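Local structure of mitotic checkpoint control protein kinase BUB1 (Drosophila melanogaster, 6JKK) at residues P32-H44 against I117-Y129. The protein is a kinetochore-associated mitotic checkpoint kinase that phosphorylates CENP-E, the chain here being its kinase domain, which probably binds ATP. Numbering follows the deposited sequence.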
ATOM      1  N   PRO A  32     -23.010  12.123  -2.289  1.00 22.53           N
ATOM      2  CA  PRO A  32     -22.830  13.453  -2.877  1.00 20.01           C
ATOM      3  C   PRO A  32     -21.463  13.627  -3.532  1.00 15.02           C
ATOM      4  O   PRO A  32     -21.335  14.474  -4.415  1.00 19.21           O
ATOM      5  CB  PRO A  32     -22.964  14.387  -1.673  1.00 26.78           C
ATOM      6  CG  PRO A  32     -23.839  13.632  -0.712  1.00 30.52           C
ATOM      7  CD  PRO A  32     -23.409  12.200  -0.871  1.00 29.07           C
ATOM      8  N   HIS A  33     -20.463  12.856  -3.118  1.00 13.98           N
ATOM      9  CA  HIS A  33     -19.140  12.994  -3.722  1.00 15.87           C
ATOM     10  C   HIS A  33     -18.919  12.024  -4.877  1.00 21.20           C
ATOM     11  O   HIS A  33     -17.816  11.931  -5.414  1.00 22.50           O
ATOM     12  CB  HIS A  33     -18.023  12.872  -2.680  1.00 19.44           C
ATOM     13  CG  HIS A  33     -17.827  11.486  -2.145  1.00 18.68           C
ATOM     14  ND1 HIS A  33     -18.822  10.792  -1.491  1.00 18.75           N
ATOM     15  CD2 HIS A  33     -16.734  10.687  -2.124  1.00 16.67           C
ATOM     16  CE1 HIS A  33     -18.358   9.614  -1.111  1.00 18.71           C
ATOM     17  NE2 HIS A  33     -17.093   9.524  -1.486  1.00 14.72           N
ATOM     18  N   CYS A  34     -19.980  11.326  -5.272  1.00 17.51           N
ATOM     19  CA  CYS A  34     -19.928  10.457  -6.441  1.00 15.99           C
ATOM     20  C   CYS A  34     -20.897  10.996  -7.480  1.00 15.96           C
ATOM     21  O   CYS A  34     -22.050  11.298  -7.157  1.00 17.40           O
ATOM     22  CB  CYS A  34     -20.332   9.036  -6.053  1.00 18.96           C
ATOM     23  SG  CYS A  34     -20.377   7.858  -7.424  1.00 18.20           S
ATOM     24  N   GLN A  35     -20.430  11.139  -8.716  1.00 16.62           N
ATOM     25  CA  GLN A  35     -21.326  11.505  -9.811  1.00 24.49           C
ATOM     26  C   GLN A  35     -21.382  10.396 -10.848  1.00 23.99           C
ATOM     27  O   GLN A  35     -20.371  10.050 -11.454  1.00 19.99           O
ATOM     28  CB  GLN A  35     -20.906  12.820 -10.478  1.00 20.30           C
ATOM     29  CG  GLN A  35     -21.807  13.191 -11.661  1.00 20.72           C
ATOM     30  CD  GLN A  35     -21.529  14.575 -12.227  1.00 28.61           C
ATOM     31  OE1 GLN A  35     -20.483  15.170 -11.970  1.00 21.42           O
ATOM     32  NE2 GLN A  35     -22.469  15.092 -13.002  1.00 32.94           N
ATOM     33  N   LEU A  36     -22.570   9.833 -11.032  1.00 20.03           N
ATOM     34  CA  LEU A  36     -22.825   8.923 -12.143  1.00 21.40           C
ATOM     35  C   LEU A  36     -22.983   9.702 -13.446  1.00 23.02           C
ATOM     36  O   LEU A  36     -23.724  10.684 -13.499  1.00 23.72           O
ATOM     37  CB  LEU A  36     -24.088   8.100 -11.877  1.00 24.19           C
ATOM     38  CG  LEU A  36     -23.904   6.647 -11.446  1.00 37.05           C
ATOM     39  CD1 LEU A  36     -22.942   6.540 -10.289  1.00 35.65           C
ATOM     40  CD2 LEU A  36     -25.244   6.033 -11.084  1.00 42.11           C
ATOM     41  N   VAL A  37     -22.286   9.267 -14.493  1.00 20.56           N
ATOM     42  CA  VAL A  37     -22.453   9.855 -15.824  1.00 22.59           C
ATOM     43  C   VAL A  37     -22.547   8.757 -16.877  1.00 24.50           C
ATOM     44  O   VAL A  37     -22.194   7.605 -16.617  1.00 26.43           O
ATOM     45  CB  VAL A  37     -21.281  10.802 -16.200  1.00 29.54           C
ATOM     46  CG1 VAL A  37     -21.217  12.005 -15.263  1.00 28.82           C
ATOM     47  CG2 VAL A  37     -19.949  10.045 -16.203  1.00 21.49           C
ATOM     48  N   GLY A  38     -23.022   9.112 -18.067  1.00 25.91           N
ATOM     49  CA  GLY A  38     -23.071   8.159 -19.156  1.00 27.40           C
ATOM     50  C   GLY A  38     -21.662   7.832 -19.614  1.00 32.41           C
ATOM     51  O   GLY A  38     -21.234   6.675 -19.585  1.00 32.50           O
ATOM     52  N   HIS A  39     -20.922   8.861 -20.012  1.00 27.56           N
ATOM     53  CA  HIS A  39     -19.614   8.648 -20.619  1.00 27.82           C
ATOM     54  C   HIS A  39     -18.534   9.486 -19.949  1.00 29.17           C
ATOM     55  O   HIS A  39     -18.652  10.712 -19.872  1.00 26.79           O
ATOM     56  CB  HIS A  39     -19.660   8.973 -22.113  1.00 30.74           C
ATOM     57  CG  HIS A  39     -18.350   8.762 -22.816  1.00 32.68           C
ATOM     58  ND1 HIS A  39     -17.837   7.509 -23.069  1.00 31.53           N
ATOM     59  CD2 HIS A  39     -17.450   9.646 -23.310  1.00 32.36           C
ATOM     60  CE1 HIS A  39     -16.678   7.627 -23.696  1.00 34.53           C
ATOM     61  NE2 HIS A  39     -16.419   8.913 -23.852  1.00 33.43           N
ATOM     62  N   VAL A  40     -17.485   8.819 -19.471  1.00 24.82           N
ATOM     63  CA  VAL A  40     -16.340   9.495 -18.884  1.00 26.58           C
ATOM     64  C   VAL A  40     -15.281   9.670 -19.963  1.00 25.16           C
ATOM     65  O   VAL A  40     -14.876   8.690 -20.593  1.00 25.89           O
ATOM     66  CB  VAL A  40     -15.748   8.668 -17.724  1.00 22.68           C
ATOM     67  CG1 VAL A  40     -14.379   9.186 -17.329  1.00 27.11           C
ATOM     68  CG2 VAL A  40     -16.681   8.683 -16.528  1.00 19.80           C
ATOM     69  N   LYS A  41     -14.850  10.911 -20.190  1.00 25.99           N
ATOM     70  CA  LYS A  41     -13.818  11.196 -21.188  1.00 29.15           C
ATOM     71  C   LYS A  41     -12.465  10.658 -20.739  1.00 26.38           C
ATOM     72  O   LYS A  41     -12.179  10.564 -19.538  1.00 25.28           O
ATOM     73  CB  LYS A  41     -13.692  12.705 -21.445  1.00 30.77           C
ATOM     74  CG  LYS A  41     -14.945  13.383 -21.988  1.00 44.25           C
ATOM     75  CD  LYS A  41     -14.772  14.901 -22.014  1.00 46.07           C
ATOM     76  CE  LYS A  41     -16.022  15.588 -22.528  1.00 47.53           C
ATOM     77  NZ  LYS A  41     -17.240  15.059 -21.848  1.00 48.35           N
ATOM     78  N   ARG A  42     -11.632  10.300 -21.709  1.00 28.00           N
ATOM     79  CA  ARG A  42     -10.252   9.936 -21.439  1.00 29.90           C
ATOM     80  C   ARG A  42      -9.543  11.153 -20.846  1.00 28.90           C
ATOM     81  O   ARG A  42      -9.682  12.263 -21.356  1.00 33.90           O
ATOM     82  CB  ARG A  42      -9.581   9.483 -22.742  1.00 32.43           C
ATOM     83  CG  ARG A  42      -8.263   8.749 -22.566  1.00 49.52           C
ATOM     84  CD  ARG A  42      -7.813   8.121 -23.884  1.00 58.70           C
ATOM     85  NE  ARG A  42      -8.558   6.901 -24.195  1.00 62.31           N
ATOM     86  CZ  ARG A  42      -8.048   5.676 -24.107  1.00 61.82           C
ATOM     87  NH1 ARG A  42      -6.788   5.509 -23.727  1.00 60.43           N
ATOM     88  NH2 ARG A  42      -8.793   4.616 -24.404  1.00 60.29           N
ATOM     89  N   LEU A  43      -8.819  10.961 -19.749  1.00 24.58           N
ATOM     90  CA  LEU A  43      -8.085  12.062 -19.140  1.00 26.79           C
ATOM     91  C   LEU A  43      -7.035  12.576 -20.114  1.00 30.78           C
ATOM     92  O   LEU A  43      -6.397  11.791 -20.813  1.00 27.36           O
ATOM     93  CB  LEU A  43      -7.410  11.609 -17.841  1.00 29.67           C
ATOM     94  CG  LEU A  43      -8.310  11.331 -16.631  1.00 22.18           C
ATOM     95  CD1 LEU A  43      -7.507  10.703 -15.495  1.00 18.19           C
ATOM     96  CD2 LEU A  43      -8.976  12.606 -16.158  1.00 25.23           C
ATOM     97  N   HIS A  44      -6.864  13.893 -20.171  1.00 31.17           N
ATOM     98  CA  HIS A  44      -5.875  14.484 -21.063  1.00 37.11           C
ATOM     99  C   HIS A  44      -5.183  15.653 -20.368  1.00 34.85           C
ATOM    100  O   HIS A  44      -5.825  16.413 -19.642  1.00 36.11           O
ATOM    101  CB  HIS A  44      -6.547  14.948 -22.358  1.00 40.44           C
ATOM    102  CG  HIS A  44      -5.597  15.143 -23.495  1.00 52.18           C
ATOM    103  ND1 HIS A  44      -4.984  16.352 -23.754  1.00 58.47           N
ATOM    104  CD2 HIS A  44      -5.148  14.286 -24.442  1.00 57.24           C
ATOM    105  CE1 HIS A  44      -4.202  16.229 -24.810  1.00 61.08           C
ATOM    106  NE2 HIS A  44      -4.283  14.984 -25.248  1.00 62.36           N
ATOM    107  N   ILE A 117     -10.782   8.446  -1.271  1.00 12.84           N
ATOM    108  CA  ILE A 117     -11.335   8.909  -2.544  1.00 12.87           C
ATOM    109  C   ILE A 117     -12.205  10.126  -2.251  1.00  9.25           C
ATOM    110  O   ILE A 117     -13.300  10.009  -1.678  1.00 14.72           O
ATOM    111  CB  ILE A 117     -12.083   7.773  -3.296  1.00 15.24           C
ATOM    112  CG1 ILE A 117     -11.089   6.681  -3.684  1.00 12.98           C
ATOM    113  CG2 ILE A 117     -12.802   8.296  -4.564  1.00 11.00           C
ATOM    114  CD1 ILE A 117     -11.690   5.488  -4.411  1.00 13.96           C
ATOM    115  N   ASP A 118     -11.682  11.303  -2.594  1.00 12.33           N
ATOM    116  CA  ASP A 118     -12.385  12.552  -2.332  1.00 13.72           C
ATOM    117  C   ASP A 118     -13.605  12.693  -3.234  1.00 17.84           C
ATOM    118  O   ASP A 118     -14.653  13.191  -2.808  1.00 14.97           O
ATOM    119  CB  ASP A 118     -11.462  13.752  -2.551  1.00 16.02           C
ATOM    120  CG  ASP A 118     -10.334  13.828  -1.537  1.00 24.88           C
ATOM    121  OD1 ASP A 118     -10.409  13.157  -0.485  1.00 23.52           O
ATOM    122  OD2 ASP A 118      -9.375  14.585  -1.794  1.00 25.19           O
ATOM    123  N   TYR A 119     -13.446  12.277  -4.488  1.00 13.63           N
ATOM    124  CA  TYR A 119     -14.507  12.378  -5.483  1.00 17.20           C
ATOM    125  C   TYR A 119     -14.431  11.213  -6.454  1.00 17.37           C
ATOM    126  O   TYR A 119     -13.342  10.684  -6.734  1.00 15.32           O
ATOM    127  CB  TYR A 119     -14.419  13.710  -6.242  1.00 15.43           C
ATOM    128  CG  TYR A 119     -14.686  14.902  -5.355  1.00 25.57           C
ATOM    129  CD1 TYR A 119     -13.640  15.631  -4.802  1.00 25.09           C
ATOM    130  CD2 TYR A 119     -15.986  15.276  -5.044  1.00 26.79           C
ATOM    131  CE1 TYR A 119     -13.885  16.711  -3.974  1.00 25.11           C
ATOM    132  CE2 TYR A 119     -16.241  16.351  -4.223  1.00 30.67           C
ATOM    133  CZ  TYR A 119     -15.189  17.066  -3.692  1.00 31.16           C
ATOM    134  OH  TYR A 119     -15.452  18.140  -2.870  1.00 35.01           O
ATOM    135  N   ALA A 120     -15.594  10.812  -6.962  1.00 17.16           N
ATOM    136  CA  ALA A 120     -15.672   9.703  -7.907  1.00 16.19           C
ATOM    137  C   ALA A 120     -16.544  10.068  -9.093  1.00 19.10           C
ATOM    138  O   ALA A 120     -17.702  10.448  -8.933  1.00 17.27           O
ATOM    139  CB  ALA A 120     -16.222   8.448  -7.221  1.00 14.10           C
ATOM    140  N   LEU A 121     -15.982   9.950 -10.290  1.00 14.45           N
ATOM    141  CA  LEU A 121     -16.767  10.118 -11.500  1.00 14.94           C
ATOM    142  C   LEU A 121     -16.908   8.729 -12.102  1.00 19.93           C
ATOM    143  O   LEU A 121     -15.914   8.101 -12.475  1.00 21.95           O
ATOM    144  CB  LEU A 121     -16.053  11.063 -12.463  1.00 14.43           C
ATOM    145  CG  LEU A 121     -16.801  11.535 -13.705  1.00 21.10           C
ATOM    146  CD1 LEU A 121     -18.018  12.361 -13.307  1.00 25.06           C
ATOM    147  CD2 LEU A 121     -15.869  12.335 -14.608  1.00 21.40           C
ATOM    148  N   VAL A 122     -18.143   8.241 -12.167  1.00 19.72           N
ATOM    149  CA  VAL A 122     -18.402   6.854 -12.545  1.00 21.60           C
ATOM    150  C   VAL A 122     -19.290   6.750 -13.789  1.00 23.40           C
ATOM    151  O   VAL A 122     -20.496   7.004 -13.728  1.00 20.28           O
ATOM    152  CB  VAL A 122     -19.041   6.088 -11.366  1.00 21.38           C
ATOM    153  CG1 VAL A 122     -19.304   4.656 -11.747  1.00 24.27           C
ATOM    154  CG2 VAL A 122     -18.128   6.148 -10.144  1.00 22.38           C
ATOM    155  N   GLY A 123     -18.690   6.378 -14.918  1.00 17.22           N
ATOM    156  CA  GLY A 123     -19.428   6.257 -16.160  1.00 23.23           C
ATOM    157  C   GLY A 123     -19.707   4.816 -16.525  1.00 19.93           C
ATOM    158  O   GLY A 123     -19.282   3.896 -15.820  1.00 31.34           O
ATOM    159  N   ASN A 124     -20.425   4.620 -17.625  1.00 21.80           N
ATOM    160  CA  ASN A 124     -20.707   3.282 -18.121  1.00 27.86           C
ATOM    161  C   ASN A 124     -19.396   2.574 -18.479  1.00 26.66           C
ATOM    162  O   ASN A 124     -19.265   1.363 -18.314  1.00 30.75           O
ATOM    163  CB  ASN A 124     -21.590   3.347 -19.372  1.00 25.51           C
ATOM    164  CG  ASN A 124     -22.879   4.141 -19.165  1.00 42.96           C
ATOM    165  OD1 ASN A 124     -23.432   4.197 -18.068  1.00 40.03           O
ATOM    166  ND2 ASN A 124     -23.366   4.745 -20.241  1.00 43.58           N
ATOM    167  N   ASN A 125     -18.430   3.362 -18.947  1.00 23.07           N
ATOM    168  CA  ASN A 125     -17.211   2.862 -19.572  1.00 23.72           C
ATOM    169  C   ASN A 125     -15.989   2.843 -18.661  1.00 21.91           C
ATOM    170  O   ASN A 125     -15.110   1.981 -18.793  1.00 24.71           O
ATOM    171  CB  ASN A 125     -16.887   3.748 -20.773  1.00 26.53           C
ATOM    172  CG  ASN A 125     -16.670   5.213 -20.375  1.00 32.01           C
ATOM    173  OD1 ASN A 125     -17.466   5.797 -19.624  1.00 22.80           O
ATOM    174  ND2 ASN A 125     -15.581   5.802 -20.865  1.00 32.96           N
ATOM    175  N   SER A 126     -15.913   3.813 -17.757  1.00 20.18           N
ATOM    176  CA  SER A 126     -14.723   3.987 -16.941  1.00 18.67           C
ATOM    177  C   SER A 126     -15.037   4.804 -15.709  1.00 18.50           C
ATOM    178  O   SER A 126     -16.079   5.470 -15.629  1.00 17.29           O
ATOM    179  CB  SER A 126     -13.620   4.692 -17.734  1.00 22.78           C
ATOM    180  OG  SER A 126     -14.083   5.919 -18.266  1.00 34.85           O
ATOM    181  N   SER A 127     -14.129   4.733 -14.742  1.00 16.96           N
ATOM    182  CA  SER A 127     -14.226   5.507 -13.517  1.00 18.20           C
ATOM    183  C   SER A 127     -13.033   6.451 -13.455  1.00 20.65           C
ATOM    184  O   SER A 127     -11.986   6.185 -14.060  1.00 18.15           O
ATOM    185  CB  SER A 127     -14.203   4.578 -12.298  1.00 22.33           C
ATOM    186  OG  SER A 127     -13.123   3.652 -12.369  1.00 18.58           O
ATOM    187  N   VAL A 128     -13.204   7.563 -12.747  1.00 15.91           N
ATOM    188  CA  VAL A 128     -12.079   8.407 -12.369  1.00 17.53           C
ATOM    189  C   VAL A 128     -12.197   8.652 -10.878  1.00 17.61           C
ATOM    190  O   VAL A 128     -13.207   9.180 -10.416  1.00 17.21           O
ATOM    191  CB  VAL A 128     -12.067   9.760 -13.111  1.00 18.61           C
ATOM    192  CG1 VAL A 128     -11.018  10.676 -12.504  1.00 13.51           C
ATOM    193  CG2 VAL A 128     -11.784   9.565 -14.608  1.00 19.94           C
ATOM    194  N   TYR A 129     -11.181   8.231 -10.128  1.00 15.83           N
ATOM    195  CA  TYR A 129     -11.135   8.450  -8.686  1.00 12.51           C
ATOM    196  C   TYR A 129     -10.087   9.509  -8.347  1.00 15.50           C
ATOM    197  O   TYR A 129      -8.939   9.447  -8.804  1.00 13.17           O
ATOM    198  CB  TYR A 129     -10.842   7.133  -7.951  1.00 13.89           C
ATOM    199  CG  TYR A 129     -11.939   6.103  -8.138  1.00 14.45           C
ATOM    200  CD1 TYR A 129     -13.275   6.446  -7.950  1.00 15.07           C
ATOM    201  CD2 TYR A 129     -11.641   4.802  -8.523  1.00 14.16           C
ATOM    202  CE1 TYR A 129     -14.280   5.515  -8.129  1.00 19.46           C
ATOM    203  CE2 TYR A 129     -12.638   3.867  -8.710  1.00 15.70           C
ATOM    204  CZ  TYR A 129     -13.955   4.230  -8.514  1.00 20.93           C
ATOM    205  OH  TYR A 129     -14.947   3.295  -8.697  1.00 16.82           O
TER
HETATM  206  O   HOH W   1     -14.790   8.023  -0.559  1.00 18.45           O
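Val40 drives its two methyls into the hairpin of strands 119-122 and 127-132: CG1 lies 3.8 Å from CG2 of Val128, while CG2 packs on CG of Leu121 and comes within 3.5 Å of the backbone N of Gly123. Gly123, having no CB, lets this methyl close in on the backbone. CD1 of Leu121 also meets CG1 of Val37, the two side chains crossing at about a right angle. On the other face of the sheet, Cys34 turns its short side chain, with SG anti to the backbone N (chi1 178°), onto CG2 of Val122, 3.9 Å away; helix 92-104 covers this side through Phe95 and Tyr92. Between the faces run four parallel-strand bonds, from Ala120 N to His33 O through to Val37 N to Val122 O. The amide of Asn125 grips both polar backbone atoms of Val40, much as a strand neighbour would: OD1 accepts the N-H of Val40 on an in-plane lone pair, N to OD1 3.0 Å and nearly straight at 179°, and ND2 donates to Val40 O, which lies almost in the amide plane. At the far end a water joins His33 NE2 to Ile117 O. Strand 34-36 thus extends the β-sheet of the kinase N-lobe, lying in parallel beside the hairpin's first strand as an outermost strand.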